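Local coordinates for SH2 domain-containing protein 3C (Homo sapiens, PDB 3T6G) that acts as an adapter protein in integrin-mediated cell adhesion and migration, with a closed Ras-GEF-like domain that pairs with BCAR1 and cannot perform canonical nucleotide exchange, at residues 126-131 with 168-173; 99-104 with 294-299; 54-59 with 268-273. The protein carries 2 engineered substitutions. All blocks are in the same frame, centred on the assembly; numbering follows the deposited sequence.

Contact 1: residues 126-131 with 168-173; sequences ALLHKT and VTLRQR
The H129 ring meets L170 obliquely, through the methyl CD1. The same imidazole stacks on the ring of H174, which follows directly after 168-173 in the chain.

The contact turns on L170, whose two methyls reach two neighbouring residues of 126-131. CD1 sits 3.6 Å from H129 CB. It is also 3.7 Å from H129 CA, so this methyl rests on the backbone of the opposite helix as well as on the root of its side chain. The other branch turns to L128, where the methyls touch, L170 CD2 to L128 CD2, at 3.8 Å. These two leucines cross at about a right angle. L170 CG stands anti to the backbone N (chi1 176°), and this carries the fork across the gap between the helices. L128 has much the same first torsion (chi1 -172°), which brings its CD2 to meet that fork. The backbones come close here, with 6.9 Å between H129 CA and L170 CA.

No hydrogen bond crosses the contact; it is apolar. L128 and L170 are buried, while H129 is partly exposed. L128 also packs against W167 and T166, and on L155 of helix 145-155. L170 further touches I132, one turn along from L128. The segments belong to helices 121-140 and 164-173, and this is apolar helix-helix packing within the all-helical Cdc25-homology (Ras-GEF) domain.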
ATOM      1  N   ALA A 126      15.494   0.267 -25.317  1.00 61.87           N
ATOM      2  CA  ALA A 126      15.422  -1.186 -25.134  1.00 61.12           C
ATOM      3  C   ALA A 126      15.306  -1.584 -23.656  1.00 50.72           C
ATOM      4  O   ALA A 126      14.554  -2.486 -23.296  1.00 55.83           O
ATOM      5  CB  ALA A 126      16.629  -1.846 -25.768  1.00 63.75           C
ATOM      6  N   LEU A 127      16.057  -0.898 -22.807  1.00 45.53           N
ATOM      7  CA  LEU A 127      15.925  -1.043 -21.356  1.00 44.27           C
ATOM      8  C   LEU A 127      14.540  -0.593 -20.850  1.00 52.36           C
ATOM      9  O   LEU A 127      13.926  -1.257 -20.013  1.00 58.76           O
ATOM     10  CB  LEU A 127      17.019  -0.238 -20.654  1.00 50.29           C
ATOM     11  CG  LEU A 127      17.002  -0.341 -19.119  1.00 65.19           C
ATOM     12  CD1 LEU A 127      16.617  -1.735 -18.677  1.00 61.32           C
ATOM     13  CD2 LEU A 127      18.342   0.058 -18.529  1.00 64.45           C
ATOM     14  N   LEU A 128      14.063   0.542 -21.355  1.00 55.53           N
ATOM     15  CA  LEU A 128      12.702   1.005 -21.083  1.00 55.20           C
ATOM     16  C   LEU A 128      11.697  -0.058 -21.515  1.00 63.44           C
ATOM     17  O   LEU A 128      10.710  -0.310 -20.838  1.00 69.76           O
ATOM     18  CB  LEU A 128      12.432   2.322 -21.814  1.00 55.23           C
ATOM     19  CG  LEU A 128      11.140   3.100 -21.529  1.00 55.40           C
ATOM     20  CD1 LEU A 128      11.203   3.683 -20.134  1.00 59.15           C
ATOM     21  CD2 LEU A 128      10.895   4.223 -22.559  1.00 45.51           C
ATOM     22  N   HIS A 129      11.953  -0.704 -22.643  1.00 67.76           N
ATOM     23  CA  HIS A 129      10.994  -1.675 -23.163  1.00 71.55           C
ATOM     24  C   HIS A 129      10.938  -2.884 -22.243  1.00 74.04           C
ATOM     25  O   HIS A 129       9.905  -3.544 -22.115  1.00 73.45           O
ATOM     26  CB  HIS A 129      11.353  -2.084 -24.602  1.00 70.80           C
ATOM     27  CG  HIS A 129      10.549  -3.237 -25.123  1.00 66.92           C
ATOM     28  ND1 HIS A 129       9.178  -3.190 -25.256  1.00 72.73           N
ATOM     29  CD2 HIS A 129      10.923  -4.473 -25.528  1.00 66.35           C
ATOM     30  CE1 HIS A 129       8.740  -4.346 -25.725  1.00 67.37           C
ATOM     31  NE2 HIS A 129       9.779  -5.140 -25.902  1.00 67.32           N
ATOM     32  N   LYS A 130      12.067  -3.158 -21.603  1.00 72.98           N
ATOM     33  CA  LYS A 130      12.191  -4.312 -20.745  1.00 71.36           C
ATOM     34  C   LYS A 130      11.568  -4.012 -19.381  1.00 68.21           C
ATOM     35  O   LYS A 130      10.928  -4.872 -18.774  1.00 66.13           O
ATOM     36  CB  LYS A 130      13.660  -4.691 -20.594  1.00 71.72           C
ATOM     37  CG  LYS A 130      13.866  -6.039 -19.939  1.00 71.71           C
ATOM     38  CD  LYS A 130      15.275  -6.176 -19.425  1.00 68.96           C
ATOM     39  CE  LYS A 130      15.459  -7.525 -18.775  1.00 72.02           C
ATOM     40  NZ  LYS A 130      16.701  -7.506 -17.978  1.00 76.52           N
ATOM     41  N   THR A 131      11.747  -2.787 -18.898  1.00 59.96           N
ATOM     42  CA  THR A 131      11.020  -2.360 -17.709  1.00 56.54           C
ATOM     43  C   THR A 131       9.502  -2.541 -17.875  1.00 56.75           C
ATOM     44  O   THR A 131       8.835  -3.037 -16.982  1.00 68.82           O
ATOM     45  CB  THR A 131      11.314  -0.916 -17.375  1.00 62.88           C
ATOM     46  OG1 THR A 131      12.726  -0.745 -17.247  1.00 71.78           O
ATOM     47  CG2 THR A 131      10.660  -0.560 -16.064  1.00 61.00           C
ATOM     48  N   VAL A 168      10.343   8.352 -28.111  1.00 72.46           N
ATOM     49  CA  VAL A 168      10.172   8.320 -29.561  1.00 73.74           C
ATOM     50  C   VAL A 168      10.773   7.029 -30.119  1.00 73.50           C
ATOM     51  O   VAL A 168      10.123   6.290 -30.860  1.00 70.36           O
ATOM     52  CB  VAL A 168      10.849   9.516 -30.250  1.00 76.57           C
ATOM     53  CG1 VAL A 168      11.049   9.214 -31.725  1.00 84.95           C
ATOM     54  CG2 VAL A 168      10.039  10.798 -30.055  1.00 74.81           C
ATOM     55  N   THR A 169      12.015   6.749 -29.739  1.00 72.99           N
ATOM     56  CA  THR A 169      12.674   5.551 -30.228  1.00 72.50           C
ATOM     57  C   THR A 169      12.037   4.253 -29.711  1.00 72.96           C
ATOM     58  O   THR A 169      12.107   3.226 -30.400  1.00 74.82           O
ATOM     59  CB  THR A 169      14.222   5.616 -30.071  1.00 66.82           C
ATOM     60  OG1 THR A 169      14.776   4.296 -30.016  1.00 63.06           O
ATOM     61  CG2 THR A 169      14.605   6.373 -28.855  1.00 71.65           C
ATOM     62  N   LEU A 170      11.388   4.301 -28.539  1.00 63.58           N
ATOM     63  CA  LEU A 170      10.609   3.148 -28.058  1.00 62.17           C
ATOM     64  C   LEU A 170       9.422   2.940 -28.978  1.00 69.44           C
ATOM     65  O   LEU A 170       8.993   1.811 -29.237  1.00 75.54           O
ATOM     66  CB  LEU A 170      10.105   3.345 -26.623  1.00 62.11           C
ATOM     67  CG  LEU A 170       9.192   2.252 -26.034  1.00 64.96           C
ATOM     68  CD1 LEU A 170      10.022   1.110 -25.455  1.00 63.96           C
ATOM     69  CD2 LEU A 170       8.264   2.789 -24.933  1.00 61.44           C
ATOM     70  N   ARG A 171       8.890   4.051 -29.464  1.00 69.95           N
ATOM     71  CA  ARG A 171       7.756   4.027 -30.372  1.00 79.38           C
ATOM     72  C   ARG A 171       8.173   3.463 -31.729  1.00 81.42           C
ATOM     73  O   ARG A 171       7.393   2.778 -32.396  1.00 80.58           O
ATOM     74  CB  ARG A 171       7.200   5.440 -30.531  1.00 92.45           C
ATOM     75  CG  ARG A 171       5.778   5.621 -30.026  1.00100.79           C
ATOM     76  CD  ARG A 171       5.504   7.074 -29.665  1.00102.48           C
ATOM     77  NE  ARG A 171       5.594   7.277 -28.221  1.00103.71           N
ATOM     78  CZ  ARG A 171       5.974   8.410 -27.639  1.00 99.04           C
ATOM     79  NH1 ARG A 171       6.317   9.465 -28.381  1.00 91.42           N
ATOM     80  NH2 ARG A 171       6.012   8.479 -26.308  1.00 93.91           N
ATOM     81  N   GLN A 172       9.411   3.743 -32.128  1.00 85.47           N
ATOM     82  CA  GLN A 172       9.928   3.286 -33.419  1.00 89.48           C
ATOM     83  C   GLN A 172      10.308   1.816 -33.410  1.00 90.73           C
ATOM     84  O   GLN A 172       9.913   1.060 -34.293  1.00 92.14           O
ATOM     85  CB  GLN A 172      11.142   4.113 -33.833  1.00 90.95           C
ATOM     86  CG  GLN A 172      10.791   5.398 -34.568  1.00103.29           C
ATOM     87  CD  GLN A 172      11.959   6.368 -34.631  1.00106.50           C
ATOM     88  OE1 GLN A 172      13.092   6.034 -34.253  1.00114.12           O
ATOM     89  NE2 GLN A 172      11.686   7.579 -35.094  1.00 93.45           N
ATOM     90  N   ARG A 173      11.063   1.422 -32.388  1.00 88.88           N
ATOM     91  CA  ARG A 173      11.722   0.126 -32.363  1.00 88.54           C
ATOM     92  C   ARG A 173      10.994  -0.936 -31.554  1.00 93.38           C
ATOM     93  O   ARG A 173      11.185  -2.134 -31.769  1.00100.16           O
ATOM     94  CB  ARG A 173      13.134   0.291 -31.809  1.00 82.39           C
ATOM     95  CG  ARG A 173      14.044   1.095 -32.708  1.00 76.45           C
ATOM     96  CD  ARG A 173      15.388   1.341 -32.052  1.00 74.74           C
ATOM     97  NE  ARG A 173      16.250   0.161 -32.063  1.00 76.68           N
ATOM     98  CZ  ARG A 173      16.903  -0.293 -33.134  1.00 87.77           C
ATOM     99  NH1 ARG A 173      16.795   0.331 -34.311  1.00 92.60           N
ATOM    100  NH2 ARG A 173      17.665  -1.379 -33.028  1.00 79.00           N
TER

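Contact 2: residues 99-104 with 294-299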
ATOM      1  N   LEU A  99       6.087  -1.061   3.755  1.00 50.69           N
ATOM      2  CA  LEU A  99       5.661  -1.268   2.388  1.00 53.57           C
ATOM      3  C   LEU A  99       5.731   0.033   1.590  1.00 60.87           C
ATOM      4  O   LEU A  99       5.899  -0.008   0.387  1.00 60.17           O
ATOM      5  CB  LEU A  99       4.255  -1.852   2.304  1.00 48.72           C
ATOM      6  CG  LEU A  99       4.046  -3.312   2.686  1.00 53.66           C
ATOM      7  CD1 LEU A  99       2.543  -3.636   2.621  1.00 53.02           C
ATOM      8  CD2 LEU A  99       4.822  -4.220   1.751  1.00 53.75           C
ATOM      9  N   LEU A 100       5.588   1.182   2.245  1.00 67.07           N
ATOM     10  CA  LEU A 100       5.664   2.445   1.514  1.00 61.99           C
ATOM     11  C   LEU A 100       7.124   2.780   1.169  1.00 66.43           C
ATOM     12  O   LEU A 100       7.406   3.294   0.076  1.00 74.29           O
ATOM     13  CB  LEU A 100       4.986   3.605   2.267  1.00 54.07           C
ATOM     14  CG  LEU A 100       3.446   3.684   2.278  1.00 58.19           C
ATOM     15  CD1 LEU A 100       2.945   4.659   3.348  1.00 57.71           C
ATOM     16  CD2 LEU A 100       2.863   4.058   0.936  1.00 51.96           C
ATOM     17  N   GLU A 101       8.053   2.496   2.083  1.00 59.27           N
ATOM     18  CA  GLU A 101       9.468   2.694   1.777  1.00 64.00           C
ATOM     19  C   GLU A 101       9.843   1.779   0.630  1.00 62.81           C
ATOM     20  O   GLU A 101      10.548   2.182  -0.295  1.00 61.80           O
ATOM     21  CB  GLU A 101      10.372   2.387   2.968  1.00 65.59           C
ATOM     22  CG  GLU A 101      11.868   2.548   2.652  1.00 66.96           C
ATOM     23  CD  GLU A 101      12.333   4.002   2.659  1.00 76.12           C
ATOM     24  OE1 GLU A 101      11.810   4.779   3.482  1.00 85.37           O
ATOM     25  OE2 GLU A 101      13.217   4.376   1.855  1.00 68.16           O
ATOM     26  N   ARG A 102       9.341   0.552   0.687  1.00 57.77           N
ATOM     27  CA  ARG A 102       9.714  -0.435  -0.307  1.00 64.52           C
ATOM     28  C   ARG A 102       9.292   0.050  -1.680  1.00 65.96           C
ATOM     29  O   ARG A 102      10.108   0.126  -2.603  1.00 64.89           O
ATOM     30  CB  ARG A 102       9.093  -1.809  -0.023  1.00 60.02           C
ATOM     31  CG  ARG A 102       9.750  -2.933  -0.850  1.00 55.55           C
ATOM     32  CD  ARG A 102       9.184  -4.324  -0.564  1.00 55.17           C
ATOM     33  NE  ARG A 102       9.458  -5.246  -1.659  1.00 55.66           N
ATOM     34  CZ  ARG A 102      10.681  -5.656  -2.009  1.00 56.96           C
ATOM     35  NH1 ARG A 102      11.763  -5.237  -1.352  1.00 49.57           N
ATOM     36  NH2 ARG A 102      10.829  -6.495  -3.016  1.00 58.54           N
ATOM     37  N   PHE A 103       8.004   0.356  -1.791  1.00 61.73           N
ATOM     38  CA  PHE A 103       7.389   0.864  -3.009  1.00 60.24           C
ATOM     39  C   PHE A 103       8.168   2.039  -3.633  1.00 68.45           C
ATOM     40  O   PHE A 103       8.710   1.917  -4.748  1.00 62.26           O
ATOM     41  CB  PHE A 103       5.957   1.280  -2.699  1.00 53.67           C
ATOM     42  CG  PHE A 103       5.127   1.594  -3.912  1.00 58.49           C
ATOM     43  CD1 PHE A 103       4.415   0.594  -4.562  1.00 52.67           C
ATOM     44  CD2 PHE A 103       5.023   2.894  -4.380  1.00 53.71           C
ATOM     45  CE1 PHE A 103       3.630   0.882  -5.661  1.00 55.25           C
ATOM     46  CE2 PHE A 103       4.229   3.189  -5.485  1.00 47.76           C
ATOM     47  CZ  PHE A 103       3.530   2.182  -6.122  1.00 51.20           C
ATOM     48  N   HIS A 104       8.250   3.171  -2.940  1.00 64.11           N
ATOM     49  CA  HIS A 104       8.919   4.282  -3.587  1.00 67.72           C
ATOM     50  C   HIS A 104      10.401   4.041  -3.841  1.00 64.43           C
ATOM     51  O   HIS A 104      10.941   4.474  -4.856  1.00 63.73           O
ATOM     52  CB  HIS A 104       8.700   5.634  -2.905  1.00 76.74           C
ATOM     53  CG  HIS A 104       9.061   6.792  -3.795  1.00 88.52           C
ATOM     54  ND1 HIS A 104       8.590   6.907  -5.089  1.00 85.13           N
ATOM     55  CD2 HIS A 104       9.887   7.850  -3.602  1.00 88.09           C
ATOM     56  CE1 HIS A 104       9.089   7.997  -5.643  1.00 83.59           C
ATOM     57  NE2 HIS A 104       9.875   8.590  -4.762  1.00 85.95           N
ATOM     58  N   SER A 294      19.097   8.502   7.271  1.00 90.75           N
ATOM     59  CA  SER A 294      18.367   9.762   7.264  1.00 87.83           C
ATOM     60  C   SER A 294      16.881   9.499   7.116  1.00 82.53           C
ATOM     61  O   SER A 294      16.462   8.378   6.824  1.00 81.18           O
ATOM     62  CB  SER A 294      18.851  10.679   6.142  1.00 82.63           C
ATOM     63  OG  SER A 294      20.181  11.096   6.386  1.00 85.90           O
ATOM     64  N   SER A 295      16.086  10.539   7.329  1.00 82.60           N
ATOM     65  CA  SER A 295      14.643  10.417   7.241  1.00 83.20           C
ATOM     66  C   SER A 295      14.286  10.061   5.818  1.00 79.03           C
ATOM     67  O   SER A 295      15.077  10.263   4.908  1.00 79.20           O
ATOM     68  CB  SER A 295      13.972  11.734   7.623  1.00 84.67           C
ATOM     69  OG  SER A 295      14.521  12.807   6.876  1.00 87.07           O
ATOM     70  N   GLN A 296      13.094   9.521   5.632  1.00 77.81           N
ATOM     71  CA  GLN A 296      12.602   9.212   4.307  1.00 70.11           C
ATOM     72  C   GLN A 296      12.329  10.477   3.498  1.00 77.27           C
ATOM     73  O   GLN A 296      12.633  10.530   2.302  1.00 78.04           O
ATOM     74  CB  GLN A 296      11.326   8.395   4.399  1.00 61.49           C
ATOM     75  CG  GLN A 296      10.737   8.101   3.054  1.00 69.37           C
ATOM     76  CD  GLN A 296       9.399   7.427   3.168  1.00 74.70           C
ATOM     77  OE1 GLN A 296       8.347   8.078   3.062  1.00 73.78           O
ATOM     78  NE2 GLN A 296       9.421   6.111   3.385  1.00 65.04           N
ATOM     79  N   ALA A 297      11.744  11.489   4.140  1.00 74.17           N
ATOM     80  CA  ALA A 297      11.454  12.749   3.452  1.00 74.34           C
ATOM     81  C   ALA A 297      12.723  13.326   2.844  1.00 80.24           C
ATOM     82  O   ALA A 297      12.744  13.696   1.680  1.00 82.80           O
ATOM     83  CB  ALA A 297      10.809  13.773   4.394  1.00 57.10           C
ATOM     84  N   ARG A 298      13.773  13.397   3.648  1.00 83.90           N
ATOM     85  CA  ARG A 298      15.057  13.936   3.213  1.00 88.76           C
ATOM     86  C   ARG A 298      15.703  13.040   2.153  1.00 89.87           C
ATOM     87  O   ARG A 298      16.179  13.530   1.131  1.00 95.60           O
ATOM     88  CB  ARG A 298      15.983  14.094   4.424  1.00 99.57           C
ATOM     89  CG  ARG A 298      17.100  15.113   4.271  1.00111.53           C
ATOM     90  CD  ARG A 298      17.456  15.701   5.637  1.00120.21           C
ATOM     91  NE  ARG A 298      18.762  16.360   5.661  1.00125.75           N
ATOM     92  CZ  ARG A 298      19.283  16.934   6.743  1.00131.92           C
ATOM     93  NH1 ARG A 298      18.606  16.936   7.886  1.00133.98           N
ATOM     94  NH2 ARG A 298      20.478  17.509   6.682  1.00133.69           N
ATOM     95  N   ARG A 299      15.720  11.730   2.388  1.00 82.90           N
ATOM     96  CA  ARG A 299      16.293  10.811   1.411  1.00 81.69           C
ATOM     97  C   ARG A 299      15.588  10.991   0.067  1.00 86.43           C
ATOM     98  O   ARG A 299      16.231  11.009  -0.986  1.00 89.35           O
ATOM     99  CB  ARG A 299      16.216   9.349   1.891  1.00 77.20           C
ATOM    100  CG  ARG A 299      17.250   8.990   2.970  1.00 78.78           C
ATOM    101  CD  ARG A 299      17.239   7.518   3.375  1.00 71.86           C
ATOM    102  NE  ARG A 299      15.998   7.085   4.024  1.00 64.32           N
ATOM    103  CZ  ARG A 299      15.029   6.420   3.397  1.00 68.33           C
ATOM    104  NH1 ARG A 299      13.934   6.053   4.040  1.00 61.00           N
ATOM    105  NH2 ARG A 299      15.154   6.115   2.112  1.00 71.01           N
TER
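E101 and R299 form a salt bridge between helix 93-115 and the start of helix 296-314. R299 meets the carboxylate end-on with two nitrogens, one to each oxygen. NH1 of R299 lies 2.5 Å from E101 OE1, and NH2 of R299 lies 2.6 Å from E101 OE2. The two flat groups are not coplanar; their planes stand 48° apart. OE1 is close to the guanidinium plane, but NH1 approaches it from above the carboxylate plane.

A hydrogen bond from an uncharged donor adds to this. Q296 NE2 donates to E101 OE1 at 2.7 Å, and the bond is almost straight (176°). NH1 and NE2 reach OE1 from opposite faces of the carboxylate. E101 bends at chi2 (79°), which swings the acid across to these donors.

The partners sit at the N-terminal end of a helix in the Ras-GEF domain. S295 is its N-cap, and its OG accepts a weak bond from R298 N. R299 NE bonds back to S294 O at 3.1 Å, which helps fix the turn of the guanidinium.

Further polar and aromatic contacts come from outside. T105 OG1 hydrogen-bonds to E101 OE2, so both oxygens of this buried acid have two partners. That setting would probably keep it ionised. W287 makes a cation-pi contact with R299, and H104 meets Y300 edge-to-face.

Contact 3: residues 54-59 with 268-273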
ATOM      1  N   ALA A  54      10.649 -10.776 -12.528  1.00 61.79           N
ATOM      2  CA  ALA A  54       9.340 -10.656 -11.904  1.00 60.06           C
ATOM      3  C   ALA A  54       9.189 -11.674 -10.798  1.00 63.72           C
ATOM      4  O   ALA A  54       8.716 -11.348  -9.715  1.00 58.07           O
ATOM      5  CB  ALA A  54       8.232 -10.836 -12.936  1.00 52.16           C
ATOM      6  N   ARG A  55       9.584 -12.909 -11.078  1.00 62.23           N
ATOM      7  CA  ARG A  55       9.485 -13.955 -10.084  1.00 55.44           C
ATOM      8  C   ARG A  55      10.301 -13.569  -8.865  1.00 57.43           C
ATOM      9  O   ARG A  55       9.870 -13.757  -7.726  1.00 53.44           O
ATOM     10  CB  ARG A  55       9.961 -15.282 -10.640  1.00 50.23           C
ATOM     11  CG  ARG A  55       8.883 -16.078 -11.337  1.00 63.93           C
ATOM     12  CD  ARG A  55       9.371 -17.503 -11.617  1.00 84.23           C
ATOM     13  NE  ARG A  55       8.751 -18.074 -12.809  1.00 92.94           N
ATOM     14  CZ  ARG A  55       9.334 -18.144 -14.000  1.00104.83           C
ATOM     15  NH1 ARG A  55      10.573 -17.695 -14.165  1.00114.10           N
ATOM     16  NH2 ARG A  55       8.684 -18.678 -15.027  1.00109.51           N
ATOM     17  N   HIS A  56      11.477 -13.006  -9.094  1.00 55.00           N
ATOM     18  CA  HIS A  56      12.325 -12.646  -7.972  1.00 53.69           C
ATOM     19  C   HIS A  56      11.739 -11.579  -7.037  1.00 67.66           C
ATOM     20  O   HIS A  56      11.793 -11.759  -5.823  1.00 64.36           O
ATOM     21  CB  HIS A  56      13.715 -12.272  -8.449  1.00 42.76           C
ATOM     22  CG  HIS A  56      14.562 -13.466  -8.763  1.00 56.43           C
ATOM     23  ND1 HIS A  56      14.220 -14.379  -9.739  1.00 53.16           N
ATOM     24  CD2 HIS A  56      15.693 -13.936  -8.186  1.00 57.92           C
ATOM     25  CE1 HIS A  56      15.116 -15.342  -9.766  1.00 51.59           C
ATOM     26  NE2 HIS A  56      16.028 -15.096  -8.839  1.00 57.20           N
ATOM     27  N   VAL A  57      11.184 -10.487  -7.593  1.00 66.81           N
ATOM     28  CA  VAL A  57      10.666  -9.401  -6.761  1.00 57.78           C
ATOM     29  C   VAL A  57       9.427  -9.819  -6.033  1.00 52.54           C
ATOM     30  O   VAL A  57       9.176  -9.331  -4.947  1.00 47.87           O
ATOM     31  CB  VAL A  57      10.166  -8.177  -7.538  1.00 58.07           C
ATOM     32  CG1 VAL A  57      10.863  -6.918  -7.052  1.00 56.61           C
ATOM     33  CG2 VAL A  57      10.259  -8.398  -9.004  1.00 63.32           C
ATOM     34  N   THR A  58       8.604 -10.625  -6.698  1.00 46.85           N
ATOM     35  CA  THR A  58       7.371 -11.089  -6.131  1.00 54.02           C
ATOM     36  C   THR A  58       7.690 -11.859  -4.866  1.00 67.29           C
ATOM     37  O   THR A  58       7.000 -11.699  -3.860  1.00 56.61           O
ATOM     38  CB  THR A  58       6.641 -12.008  -7.083  1.00 55.37           C
ATOM     39  OG1 THR A  58       6.184 -11.249  -8.198  1.00 57.22           O
ATOM     40  CG2 THR A  58       5.439 -12.624  -6.386  1.00 56.77           C
ATOM     41  N   LYS A  59       8.740 -12.687  -4.919  1.00 68.97           N
ATOM     42  CA  LYS A  59       9.119 -13.499  -3.766  1.00 63.47           C
ATOM     43  C   LYS A  59       9.426 -12.590  -2.587  1.00 59.05           C
ATOM     44  O   LYS A  59       8.905 -12.762  -1.485  1.00 54.31           O
ATOM     45  CB  LYS A  59      10.350 -14.339  -4.080  1.00 64.36           C
ATOM     46  CG  LYS A  59      10.410 -15.661  -3.326  1.00 70.78           C
ATOM     47  CD  LYS A  59      11.058 -15.567  -1.955  1.00 71.73           C
ATOM     48  CE  LYS A  59      12.189 -16.620  -1.784  1.00 92.17           C
ATOM     49  NZ  LYS A  59      11.755 -18.052  -1.881  1.00 83.14           N
ATOM     50  N   GLN A 268      13.708 -21.381  -8.646  1.00 73.80           N
ATOM     51  CA  GLN A 268      15.146 -21.495  -8.421  1.00 79.96           C
ATOM     52  C   GLN A 268      15.781 -20.114  -8.341  1.00 69.65           C
ATOM     53  O   GLN A 268      16.175 -19.533  -9.362  1.00 72.64           O
ATOM     54  CB  GLN A 268      15.802 -22.346  -9.517  1.00 88.45           C
ATOM     55  CG  GLN A 268      15.426 -23.835  -9.460  1.00104.73           C
ATOM     56  CD  GLN A 268      16.116 -24.685 -10.538  1.00122.32           C
ATOM     57  OE1 GLN A 268      17.042 -24.231 -11.226  1.00120.99           O
ATOM     58  NE2 GLN A 268      15.660 -25.928 -10.681  1.00129.34           N
ATOM     59  N   ALA A 269      15.873 -19.582  -7.128  1.00 60.43           N
ATOM     60  CA  ALA A 269      16.231 -18.175  -6.974  1.00 64.40           C
ATOM     61  C   ALA A 269      17.720 -17.961  -7.102  1.00 67.15           C
ATOM     62  O   ALA A 269      18.506 -18.760  -6.607  1.00 68.99           O
ATOM     63  CB  ALA A 269      15.727 -17.615  -5.637  1.00 59.68           C
ATOM     64  N   ARG A 270      18.107 -16.876  -7.763  1.00 68.77           N
ATOM     65  CA  ARG A 270      19.500 -16.468  -7.761  1.00 72.28           C
ATOM     66  C   ARG A 270      19.704 -15.450  -6.654  1.00 73.40           C
ATOM     67  O   ARG A 270      19.282 -14.306  -6.774  1.00 83.53           O
ATOM     68  CB  ARG A 270      19.893 -15.847  -9.094  1.00 73.17           C
ATOM     69  CG  ARG A 270      19.299 -16.529 -10.302  1.00 77.38           C
ATOM     70  CD  ARG A 270      19.564 -15.686 -11.531  1.00 76.72           C
ATOM     71  NE  ARG A 270      19.600 -16.478 -12.754  1.00 82.84           N
ATOM     72  CZ  ARG A 270      20.567 -16.377 -13.656  1.00 86.09           C
ATOM     73  NH1 ARG A 270      21.562 -15.520 -13.457  1.00 82.79           N
ATOM     74  NH2 ARG A 270      20.544 -17.127 -14.751  1.00 93.94           N
ATOM     75  N   PRO A 271      20.342 -15.875  -5.563  1.00 63.11           N
ATOM     76  CA  PRO A 271      20.762 -15.068  -4.420  1.00 62.09           C
ATOM     77  C   PRO A 271      21.020 -13.590  -4.729  1.00 67.44           C
ATOM     78  O   PRO A 271      20.395 -12.721  -4.099  1.00 77.69           O
ATOM     79  CB  PRO A 271      22.064 -15.751  -3.983  1.00 66.25           C
ATOM     80  CG  PRO A 271      22.098 -17.113  -4.737  1.00 59.06           C
ATOM     81  CD  PRO A 271      20.749 -17.273  -5.385  1.00 58.65           C
ATOM     82  N   GLU A 272      21.915 -13.306  -5.672  1.00 67.87           N
ATOM     83  CA  GLU A 272      22.325 -11.921  -5.939  1.00 66.72           C
ATOM     84  C   GLU A 272      21.154 -11.089  -6.411  1.00 66.79           C
ATOM     85  O   GLU A 272      21.034  -9.903  -6.105  1.00 70.93           O
ATOM     86  CB  GLU A 272      23.432 -11.870  -6.984  1.00 67.66           C
ATOM     87  CG  GLU A 272      24.610 -12.785  -6.702  1.00 74.20           C
ATOM     88  CD  GLU A 272      25.812 -12.442  -7.564  1.00 82.61           C
ATOM     89  OE1 GLU A 272      25.765 -12.711  -8.786  1.00 82.33           O
ATOM     90  OE2 GLU A 272      26.794 -11.888  -7.021  1.00 86.23           O
ATOM     91  N   LEU A 273      20.283 -11.735  -7.163  1.00 69.08           N
ATOM     92  CA  LEU A 273      19.111 -11.086  -7.691  1.00 66.53           C
ATOM     93  C   LEU A 273      18.185 -10.742  -6.546  1.00 68.70           C
ATOM     94  O   LEU A 273      17.649  -9.631  -6.505  1.00 67.05           O
ATOM     95  CB  LEU A 273      18.417 -12.004  -8.687  1.00 74.99           C
ATOM     96  CG  LEU A 273      18.302 -11.529 -10.127  1.00 70.39           C
ATOM     97  CD1 LEU A 273      17.290 -12.407 -10.832  1.00 76.58           C
ATOM     98  CD2 LEU A 273      17.846 -10.081 -10.168  1.00 67.44           C
TER
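H56 reaches from helix 50-64 into the turn that leads to helix 271-276 of the Ras-GEF domain. From 268-273 the ring is met at its edge by R270 N and over one face by L273 CD1. R270 N donates to H56 NE2 at 2.9 Å. The bond is nearly straight (167°) and near the ring plane. L273 CD1 makes a CH-pi contact, 3.5 Å from the centroid of the H56 ring and 11° off the normal. The H56 and L273 side chains cross at about a right angle.

The H56 CG is anti to the carbonyl carbon (chi1 -79°), which points NE2 at the turn. ND1 bonds back to T52 O on its own helix. This is consistent with a proton on ND1 and with NE2 acting as the acceptor. F267 meets the ring edge-to-face. With an alanine here, R270 N would probably be left without its acceptor and L273 CD1 without the ring beneath it.

A269 CA approaches the same nitrogen more loosely, at 3.6 Å from H56 NE2, as do R270 CB and CG. The root of the leucine also meets the ring, with L273 CB 3.4 Å from H56 CD2.

From the N terminus, 54-59 comes first and opens the loop that contact 3 closes at 268-273. Next comes 99-104, which waits for 294-299, so contact 2 closes last. The segments of contacts 2 and 3 alternate, and their loops cross. Contact 1 is nested inside both, with only 36 residues between 126-131 and 168-173. It joins helix 121-140 to helix 164-173. Contacts 2 and 3 tie the early helices 50-64 and 93-115 to the late part of the domain. They touch where R102 packs on V57. Contact 1 lies at a distance, its centre about 29 Å from that of contact 2, although helices 93-115 and 121-140 follow each other.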